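PDB 6CC2: cell division control protein 45 cdc45 putative from Entamoeba histolytica, which probably serves, like other Cdc45 proteins, in eukaryotic DNA replication as a component of the CMG helicase together with Mcm2-7 and GINS. Local coordinates for residues F497-T502 against S519-E523. Residues are numbered along the deposited sequence; the frame is centred on the assembly and turned at random.
With EDO (1,2-ethanediol), chain G.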
loop_
_atom_site.group_PDB
_atom_site.type_symbol
_atom_site.label_atom_id
_atom_site.label_comp_id
_atom_site.label_asym_id
_atom_site.label_seq_id
_atom_site.Cartn_x
_atom_site.Cartn_y
_atom_site.Cartn_z
ATOM N N PHE A 497 -7.136 17.734 6.393
ATOM C CA PHE A 497 -7.748 17.477 5.097
ATOM C C PHE A 497 -9.077 16.755 5.260
ATOM O O PHE A 497 -10.085 17.141 4.655
ATOM C CB PHE A 497 -6.791 16.667 4.216
ATOM C CG PHE A 497 -7.384 16.269 2.901
ATOM C CD1 PHE A 497 -7.506 17.194 1.890
ATOM C CD2 PHE A 497 -7.795 14.963 2.676
ATOM C CE1 PHE A 497 -8.063 16.835 0.660
ATOM C CE2 PHE A 497 -8.347 14.593 1.463
ATOM C CZ PHE A 497 -8.473 15.535 0.452
ATOM N N GLY A 498 -9.107 15.722 6.100
ATOM C CA GLY A 498 -10.351 15.021 6.332
ATOM C C GLY A 498 -11.383 15.896 7.005
ATOM O O GLY A 498 -12.573 15.866 6.648
ATOM N N ALA A 499 -10.961 16.663 8.014
ATOM C CA ALA A 499 -11.917 17.498 8.736
ATOM C C ALA A 499 -12.560 18.503 7.789
ATOM O O ALA A 499 -13.787 18.679 7.778
ATOM C CB ALA A 499 -11.225 18.216 9.895
ATOM N N LYS A 500 -11.742 19.163 6.964
ATOM C CA LYS A 500 -12.280 20.226 6.125
ATOM C C LYS A 500 -13.037 19.664 4.923
ATOM O O LYS A 500 -14.031 20.263 4.489
ATOM C CB LYS A 500 -11.145 21.164 5.683
ATOM C CG LYS A 500 -10.459 21.893 6.861
ATOM C CD LYS A 500 -11.464 22.619 7.731
ATOM C CE LYS A 500 -10.809 23.315 8.926
ATOM N NZ LYS A 500 -11.831 23.936 9.810
ATOM N N PHE A 501 -12.600 18.534 4.375
ATOM C CA PHE A 501 -13.365 17.894 3.317
ATOM C C PHE A 501 -14.754 17.499 3.828
ATOM O O PHE A 501 -15.766 17.717 3.145
ATOM C CB PHE A 501 -12.630 16.663 2.793
ATOM C CG PHE A 501 -13.284 16.028 1.582
ATOM C CD1 PHE A 501 -14.299 15.098 1.739
ATOM C CD2 PHE A 501 -12.888 16.373 0.303
ATOM C CE1 PHE A 501 -14.905 14.517 0.626
ATOM C CE2 PHE A 501 -13.483 15.799 -0.806
ATOM C CZ PHE A 501 -14.502 14.888 -0.650
ATOM N N THR A 502 -14.822 16.940 5.032
ATOM C CA THR A 502 -16.107 16.504 5.560
ATOM C C THR A 502 -16.953 17.691 6.000
ATOM O O THR A 502 -18.169 17.692 5.812
ATOM C CB THR A 502 -15.919 15.516 6.711
ATOM O OG1 THR A 502 -15.193 16.113 7.774
ATOM C CG2 THR A 502 -15.197 14.302 6.228
ATOM N N SER A 519 -9.204 8.408 2.351
ATOM C CA SER A 519 -9.942 8.927 1.223
ATOM C C SER A 519 -11.414 9.065 1.583
ATOM O O SER A 519 -11.913 8.434 2.514
ATOM C CB SER A 519 -9.784 8.017 -0.001
ATOM O OG SER A 519 -10.435 6.772 0.220
ATOM N N PHE A 520 -12.104 9.859 0.781
ATOM C CA PHE A 520 -13.521 10.139 0.947
ATOM C C PHE A 520 -14.170 10.222 -0.431
ATOM O O PHE A 520 -13.542 10.631 -1.404
ATOM C CB PHE A 520 -13.777 11.482 1.667
ATOM C CG PHE A 520 -12.990 11.657 2.915
ATOM C CD1 PHE A 520 -11.675 12.084 2.864
ATOM C CD2 PHE A 520 -13.565 11.394 4.163
ATOM C CE1 PHE A 520 -10.936 12.239 4.024
ATOM C CE2 PHE A 520 -12.832 11.560 5.321
ATOM C CZ PHE A 520 -11.510 11.978 5.248
ATOM N N VAL A 521 -15.451 9.859 -0.491
ATOM C CA VAL A 521 -16.255 10.003 -1.694
ATOM C C VAL A 521 -17.541 10.741 -1.342
ATOM O O VAL A 521 -18.214 10.386 -0.372
ATOM C CB VAL A 521 -16.597 8.639 -2.315
ATOM C CG1 VAL A 521 -17.367 8.825 -3.614
ATOM C CG2 VAL A 521 -15.318 7.845 -2.573
ATOM N N THR A 522 -17.859 11.772 -2.116
ATOM C CA THR A 522 -19.165 12.419 -2.034
ATOM C C THR A 522 -19.637 12.661 -3.462
ATOM O O THR A 522 -19.039 12.175 -4.423
ATOM C CB THR A 522 -19.109 13.701 -1.180
ATOM O OG1 THR A 522 -20.447 14.228 -1.034
ATOM C CG2 THR A 522 -18.230 14.759 -1.800
ATOM N N GLU A 523 -20.723 13.411 -3.615
ATOM C CA GLU A 523 -21.327 13.634 -4.925
ATOM C C GLU A 523 -22.103 14.938 -4.868
ATOM O O GLU A 523 -22.744 15.235 -3.869
ATOM C CB GLU A 523 -22.247 12.463 -5.277
ATOM C CG GLU A 523 -22.798 12.478 -6.685
ATOM C CD GLU A 523 -23.533 11.190 -7.024
ATOM O OE1 GLU A 523 -24.131 10.589 -6.108
ATOM O OE2 GLU A 523 -23.499 10.771 -8.203
HETATM C C1 EDO G . -26.688 15.380 -5.180
HETATM O O1 EDO G . -25.869 15.325 -4.007
HETATM C C2 EDO G . -26.565 14.082 -5.961
HETATM O O2 EDO G . -26.909 12.975 -5.126
#
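Helix-on-sheet packing in the C-terminal part of Cdc45, whose N-terminal parallel sheet and C-terminal mixed sheet recall the DHH phosphoesterases such as RecJ: helix 494-508 lies on one face of the mixed sheet, and its segment 497-502 runs almost parallel to strand segment 519-523, the axes 9.7 Å apart at 7°. No hydrogen bond links the two segments; the contact is apolar and largely buried. Among the aromatic contacts, the rings of Phe501 and Phe520 are near parallel, with planes at 25°, but slid so far apart (centroids 5.4 Å) that they barely overlap; Phe501 CE1 instead meets Phe520 CB at 3.4 Å. Phe497 CE2 lies at the edge of the Phe520 ring, 4.3 Å from Phe520 CE1. Threonine methyls touch the rings: Thr502 CG2 is 3.7 Å from Phe520 CE2, and Thr522 CG2 lies 3.9 Å from Phe501 CZ while Thr522 OG1 hydrogen-bonds to Ser511 O. Alternation along the strand sends Val521 to the other face, against helix 444-462. At Gly498 the helix backbone itself comes close: its CA sits 3.4 Å from Phe520 CZ, and an ideally placed CB would be only 3.0 Å from Phe520 CZ, a clash.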